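Long-range contacts in desmoplakin (Homo sapiens, PDB 3R6N), which is a plakin-family protein of the desmosome, probably linking the cell-adhesion machinery to intermediate filaments, and carries a rigid rod of spectrin repeats with an SH3 domain: residues N198-F204 with I268-K272; C190-H194 with A288-Y292. All blocks are in the same frame, centred on the assembly; numbering follows the deposited sequence.

Interaction 1 of 2, residues N198-F204 with I268-K272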
loop_
_atom_site.group_PDB
_atom_site.type_symbol
_atom_site.label_atom_id
_atom_site.label_comp_id
_atom_site.label_asym_id
_atom_site.label_seq_id
_atom_site.Cartn_x
_atom_site.Cartn_y
_atom_site.Cartn_z
ATOM N N ASN A 198 2.838 1.460 -2.345
ATOM C CA ASN A 198 4.204 1.523 -2.842
ATOM C C ASN A 198 4.318 1.010 -4.276
ATOM O O ASN A 198 5.094 1.538 -5.072
ATOM C CB ASN A 198 5.163 0.773 -1.915
ATOM C CG ASN A 198 5.575 1.603 -0.711
ATOM O OD1 ASN A 198 4.772 2.352 -0.155
ATOM N ND2 ASN A 198 6.838 1.486 -0.314
ATOM N N ALA A 199 3.544 -0.019 -4.605
ATOM C CA ALA A 199 3.480 -0.491 -5.978
ATOM C C ALA A 199 3.007 0.658 -6.857
ATOM O O ALA A 199 3.690 1.050 -7.802
ATOM C CB ALA A 199 2.540 -1.677 -6.093
ATOM N N ALA A 200 1.844 1.209 -6.525
ATOM C CA ALA A 200 1.285 2.335 -7.266
ATOM C C ALA A 200 2.288 3.482 -7.399
ATOM O O ALA A 200 2.502 4.009 -8.491
ATOM C CB ALA A 200 0.003 2.822 -6.603
ATOM N N TYR A 201 2.899 3.857 -6.280
ATOM C CA TYR A 201 3.880 4.935 -6.246
ATOM C C TYR A 201 4.948 4.760 -7.322
ATOM O O TYR A 201 5.295 5.712 -8.024
ATOM C CB TYR A 201 4.530 5.003 -4.865
ATOM C CG TYR A 201 5.609 6.050 -4.712
ATOM C CD1 TYR A 201 5.338 7.273 -4.115
ATOM C CD2 TYR A 201 6.906 5.809 -5.145
ATOM C CE1 TYR A 201 6.328 8.229 -3.962
ATOM C CE2 TYR A 201 7.900 6.760 -4.997
ATOM C CZ TYR A 201 7.604 7.965 -4.406
ATOM O OH TYR A 201 8.591 8.907 -4.255
ATOM N N PHE A 202 5.463 3.544 -7.455
ATOM C CA PHE A 202 6.498 3.283 -8.449
ATOM C C PHE A 202 5.919 3.136 -9.854
ATOM O O PHE A 202 6.531 3.564 -10.835
ATOM C CB PHE A 202 7.328 2.055 -8.076
ATOM C CG PHE A 202 8.225 2.268 -6.892
ATOM C CD1 PHE A 202 8.009 1.581 -5.710
ATOM C CD2 PHE A 202 9.279 3.162 -6.959
ATOM C CE1 PHE A 202 8.831 1.776 -4.622
ATOM C CE2 PHE A 202 10.108 3.363 -5.873
ATOM C CZ PHE A 202 9.884 2.670 -4.703
ATOM N N GLN A 203 4.741 2.533 -9.951
ATOM C CA GLN A 203 4.087 2.367 -11.241
ATOM C C GLN A 203 3.836 3.740 -11.846
ATOM O O GLN A 203 4.053 3.959 -13.036
ATOM C CB GLN A 203 2.765 1.611 -11.077
ATOM C CG GLN A 203 2.258 0.931 -12.344
ATOM C CD GLN A 203 1.885 1.912 -13.441
ATOM O OE1 GLN A 203 1.359 2.994 -13.174
ATOM N NE2 GLN A 203 2.159 1.537 -14.688
ATOM N N PHE A 204 3.387 4.667 -11.008
ATOM C CA PHE A 204 2.995 5.994 -11.465
ATOM C C PHE A 204 4.153 6.788 -12.051
ATOM O O PHE A 204 4.048 7.328 -13.150
ATOM C CB PHE A 204 2.354 6.782 -10.323
ATOM C CG PHE A 204 2.127 8.230 -10.638
ATOM C CD1 PHE A 204 1.001 8.633 -11.335
ATOM C CD2 PHE A 204 3.037 9.191 -10.228
ATOM C CE1 PHE A 204 0.788 9.969 -11.622
ATOM C CE2 PHE A 204 2.829 10.527 -10.510
ATOM C CZ PHE A 204 1.702 10.917 -11.210
ATOM N N ILE A 268 -1.563 9.014 -5.246
ATOM C CA ILE A 268 -0.210 8.550 -4.963
ATOM C C ILE A 268 0.265 8.973 -3.580
ATOM O O ILE A 268 0.206 10.146 -3.215
ATOM C CB ILE A 268 0.795 9.023 -6.021
ATOM C CG1 ILE A 268 0.441 8.425 -7.383
ATOM C CG2 ILE A 268 2.205 8.618 -5.623
ATOM C CD1 ILE A 268 0.381 6.915 -7.389
ATOM N N VAL A 269 0.747 7.997 -2.823
ATOM C CA VAL A 269 1.159 8.194 -1.442
ATOM C C VAL A 269 2.523 8.892 -1.367
ATOM O O VAL A 269 3.148 9.143 -2.397
ATOM C CB VAL A 269 1.216 6.829 -0.723
ATOM C CG1 VAL A 269 2.599 6.214 -0.860
ATOM C CG2 VAL A 269 0.803 6.964 0.731
ATOM N N GLN A 270 2.980 9.209 -0.156
ATOM C CA GLN A 270 4.289 9.831 0.030
ATOM C C GLN A 270 5.286 8.888 0.690
ATOM O O GLN A 270 4.997 8.291 1.724
ATOM C CB GLN A 270 4.171 11.102 0.863
ATOM C CG GLN A 270 3.499 12.245 0.144
ATOM C CD GLN A 270 3.820 13.588 0.764
ATOM O OE1 GLN A 270 4.977 13.882 1.070
ATOM N NE2 GLN A 270 2.795 14.415 0.953
ATOM N N LEU A 271 6.471 8.774 0.099
ATOM C CA LEU A 271 7.494 7.858 0.595
ATOM C C LEU A 271 8.743 8.550 1.148
ATOM O O LEU A 271 9.310 8.104 2.141
ATOM C CB LEU A 271 7.894 6.866 -0.501
ATOM C CG LEU A 271 7.178 5.514 -0.519
ATOM C CD1 LEU A 271 5.706 5.670 -0.211
ATOM C CD2 LEU A 271 7.381 4.812 -1.855
ATOM N N LYS A 272 9.180 9.628 0.509
ATOM C CA LYS A 272 10.424 10.275 0.921
ATOM C C LYS A 272 10.461 10.644 2.406
ATOM O O LYS A 272 11.481 10.449 3.067
ATOM C CB LYS A 272 10.724 11.497 0.054
ATOM C CG LYS A 272 11.051 11.149 -1.383
ATOM C CD LYS A 272 11.449 12.378 -2.173
ATOM C CE LYS A 272 11.715 12.028 -3.623
ATOM N NZ LYS A 272 12.841 11.059 -3.751
#

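Interaction 2 of 2, residues C190-H194 with A288-Y292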
loop_
_atom_site.group_PDB
_atom_site.type_symbol
_atom_site.label_atom_id
_atom_site.label_comp_id
_atom_site.label_asym_id
_atom_site.label_seq_id
_atom_site.Cartn_x
_atom_site.Cartn_y
_atom_site.Cartn_z
ATOM N N CYS A 190 -1.421 -4.155 7.491
ATOM C CA CYS A 190 -0.960 -2.869 6.998
ATOM C C CYS A 190 0.288 -3.004 6.132
ATOM O O CYS A 190 0.694 -2.059 5.457
ATOM C CB CYS A 190 -0.807 -1.835 8.129
ATOM S SG CYS A 190 0.283 -2.228 9.517
ATOM N N ILE A 191 0.876 -4.194 6.136
ATOM C CA ILE A 191 1.929 -4.526 5.180
ATOM C C ILE A 191 1.322 -4.735 3.798
ATOM O O ILE A 191 1.929 -4.398 2.786
ATOM C CB ILE A 191 2.712 -5.792 5.587
ATOM C CG1 ILE A 191 3.761 -5.457 6.646
ATOM C CG2 ILE A 191 3.408 -6.402 4.382
ATOM C CD1 ILE A 191 4.522 -6.666 7.136
ATOM N N ASP A 192 0.119 -5.294 3.759
ATOM C CA ASP A 192 -0.580 -5.471 2.493
ATOM C C ASP A 192 -0.894 -4.118 1.866
ATOM O O ASP A 192 -1.013 -4.001 0.647
ATOM C CB ASP A 192 -1.871 -6.277 2.679
ATOM C CG ASP A 192 -1.713 -7.738 2.288
ATOM O OD1 ASP A 192 -2.605 -8.545 2.625
ATOM O OD2 ASP A 192 -0.700 -8.079 1.642
ATOM N N VAL A 193 -1.022 -3.095 2.704
ATOM C CA VAL A 193 -1.370 -1.766 2.226
ATOM C C VAL A 193 -0.155 -1.015 1.700
ATOM O O VAL A 193 -0.254 -0.281 0.714
ATOM C CB VAL A 193 -2.086 -0.938 3.305
ATOM C CG1 VAL A 193 -2.105 0.526 2.924
ATOM C CG2 VAL A 193 -3.495 -1.444 3.479
ATOM N N HIS A 194 0.988 -1.196 2.353
ATOM C CA HIS A 194 2.227 -0.617 1.853
ATOM C C HIS A 194 2.522 -1.198 0.481
ATOM O O HIS A 194 2.745 -0.465 -0.481
ATOM C CB HIS A 194 3.396 -0.877 2.807
ATOM C CG HIS A 194 3.356 -0.047 4.052
ATOM N ND1 HIS A 194 3.171 1.321 4.030
ATOM C CD2 HIS A 194 3.480 -0.386 5.356
ATOM C CE1 HIS A 194 3.180 1.784 5.266
ATOM N NE2 HIS A 194 3.366 0.769 6.091
ATOM N N ALA A 288 -3.091 6.351 10.438
ATOM C CA ALA A 288 -2.871 5.069 11.097
ATOM C C ALA A 288 -3.451 3.933 10.265
ATOM O O ALA A 288 -4.604 3.989 9.842
ATOM C CB ALA A 288 -3.466 5.076 12.491
ATOM N N LEU A 289 -2.638 2.913 10.016
ATOM C CA LEU A 289 -3.063 1.785 9.197
ATOM C C LEU A 289 -3.800 0.751 10.043
ATOM O O LEU A 289 -4.552 -0.072 9.520
ATOM C CB LEU A 289 -1.861 1.142 8.501
ATOM C CG LEU A 289 -1.082 1.982 7.480
ATOM C CD1 LEU A 289 0.065 1.187 6.847
ATOM C CD2 LEU A 289 -2.011 2.530 6.407
ATOM N N CYS A 290 -3.583 0.812 11.353
ATOM C CA CYS A 290 -4.161 -0.148 12.283
ATOM C C CYS A 290 -4.130 0.401 13.704
ATOM O O CYS A 290 -3.345 1.293 14.011
ATOM C CB CYS A 290 -3.353 -1.431 12.244
ATOM S SG CYS A 290 -1.662 -1.154 12.782
ATOM N N ASP A 291 -4.978 -0.137 14.574
ATOM C CA ASP A 291 -4.950 0.244 15.981
ATOM C C ASP A 291 -3.607 -0.086 16.605
ATOM O O ASP A 291 -3.115 -1.211 16.504
ATOM C CB ASP A 291 -6.051 -0.460 16.778
ATOM C CG ASP A 291 -7.438 -0.030 16.369
ATOM O OD1 ASP A 291 -7.586 1.082 15.821
ATOM O OD2 ASP A 291 -8.381 -0.816 16.599
ATOM N N TYR A 292 -3.018 0.912 17.250
ATOM C CA TYR A 292 -1.861 0.688 18.097
ATOM C C TYR A 292 -2.085 1.309 19.468
ATOM O O TYR A 292 -2.484 2.476 19.585
ATOM C CB TYR A 292 -0.578 1.237 17.468
ATOM C CG TYR A 292 0.622 1.085 18.372
ATOM C CD1 TYR A 292 1.288 -0.132 18.484
ATOM C CD2 TYR A 292 1.076 2.149 19.136
ATOM C CE1 TYR A 292 2.379 -0.281 19.326
ATOM C CE2 TYR A 292 2.167 2.008 19.981
ATOM C CZ TYR A 292 2.814 0.792 20.071
ATOM O OH TYR A 292 3.899 0.648 20.908
#

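Interaction 1 of 2, residues N198-F204 with I268-K272
The Tyr201 ring is overlapped on one face by Leu271, whose CD2 lies 3.6 Å from the ring centroid and 16° off the ring normal, a CH-pi contact shifted toward the rim. The two side chains run past each other in opposite directions. Tyr201 is swung out for this by a first torsion that sets CG anti to the backbone N (chi1 178°), and its edge meets the backbone of the other segment: Val269 O lies near the ring plane, 3.4 Å from Tyr201 CD1. Ile268 CG2 comes in obliquely, 3.7 Å from the same Tyr201 CD1. Asn198 takes the far flank of Leu271, with its OD1 3.4 Å from Leu271 CD1, while its ND2 is hydrogen-bonded to Trp121 O.

The segments belong to the plakin-domain arrangement in which an SH3 domain is set against a spectrin-repeat rod: residues 198-204 lie on the long helix 167-225, and residues 268-272 lie in the loop that runs from helix 234-265 to strand 285-288. Ile268 lays its CG1 branch against one face of the Phe204 ring. CG1 sits 4.0 Å from the centroid of that ring, and Ile268 CD1 reaches Phe204 CB at 3.5 Å. Ala342 of helix 340-384 touches both side chains. Farther along, Lys272 makes a salt bridge with Asp123.

Interaction 2 of 2, residues C190-H194 with A288-Y292
Leu289 lays one methyl over the imidazole of His194 and turns the other to Val193. Leu289 and Cys190 account for most of the buried surface. Leu289 CD1 sits over one face of the ring, 3.4 Å from His194 NE2 and 3.5 Å from His194 CE1, so the methyl is displaced toward the NE2-CE1 side and away from the ring carbon that joins the side chain. CD2, the second branch of Leu289, meets Val193 CG1 at 4.0 Å. The leucine reaches the helix with its CG anti to its own carbonyl carbon (chi1 -64°) and an extended second torsion, which together carry the forked end between the valine and the histidine. Cys190, one helical turn before His194, lies next to the same leucine, its CB 3.9 Å from Leu289 CG. Ile334 of strand 333-334 touches Val193, His194 and Leu289.

The two sulfurs also meet. Cys190 SG and Cys290 SG approach to 3.9 Å, too far for a disulfide, and the two thiols pack as neighbours. Trp183 and Gln186, earlier on the same helix, touch Cys290 as well.

Here the SH3 domain, a small beta fold, rests on the spectrin-repeat rod: residues 288-292 join strand 285-288 to strand 292-294, residues 190-194 form part of helix 167-225, and the loop between these strands packs against the helix.

Among aromatic contacts, Trp121 stacks with the imidazole of His194.

Polar interactions lie around the apolar contact and tie its parts to the rest of the fold. His194 NE2 is hydrogen-bonded to Val331 O, which would favour one rotation of the ring, whose face carries the leucine methyl. The Leu289 backbone bonds to that of Gly332.

In the fold
Both contacts use helix 167-225, and their centres lie about 16 Å apart. Interaction 2 involves the helix earlier in sequence and a loop within the SH3 domain; interaction 1 begins four residues further along the helix, about one turn, and meets the loop from helix 234-265 to strand 285-288. One helix is thus met by the loop leading to the SH3 strands and by a loop between those strands, consistent with the SH3 domain being packed along the rod. Trp121 belongs to the surroundings of both, bonding Asn198 through its carbonyl and stacking on His194. The same helix supplies Leu177 and Gln178 to the oxidised dithiothreitol pocket, which precedes both contacts in sequence.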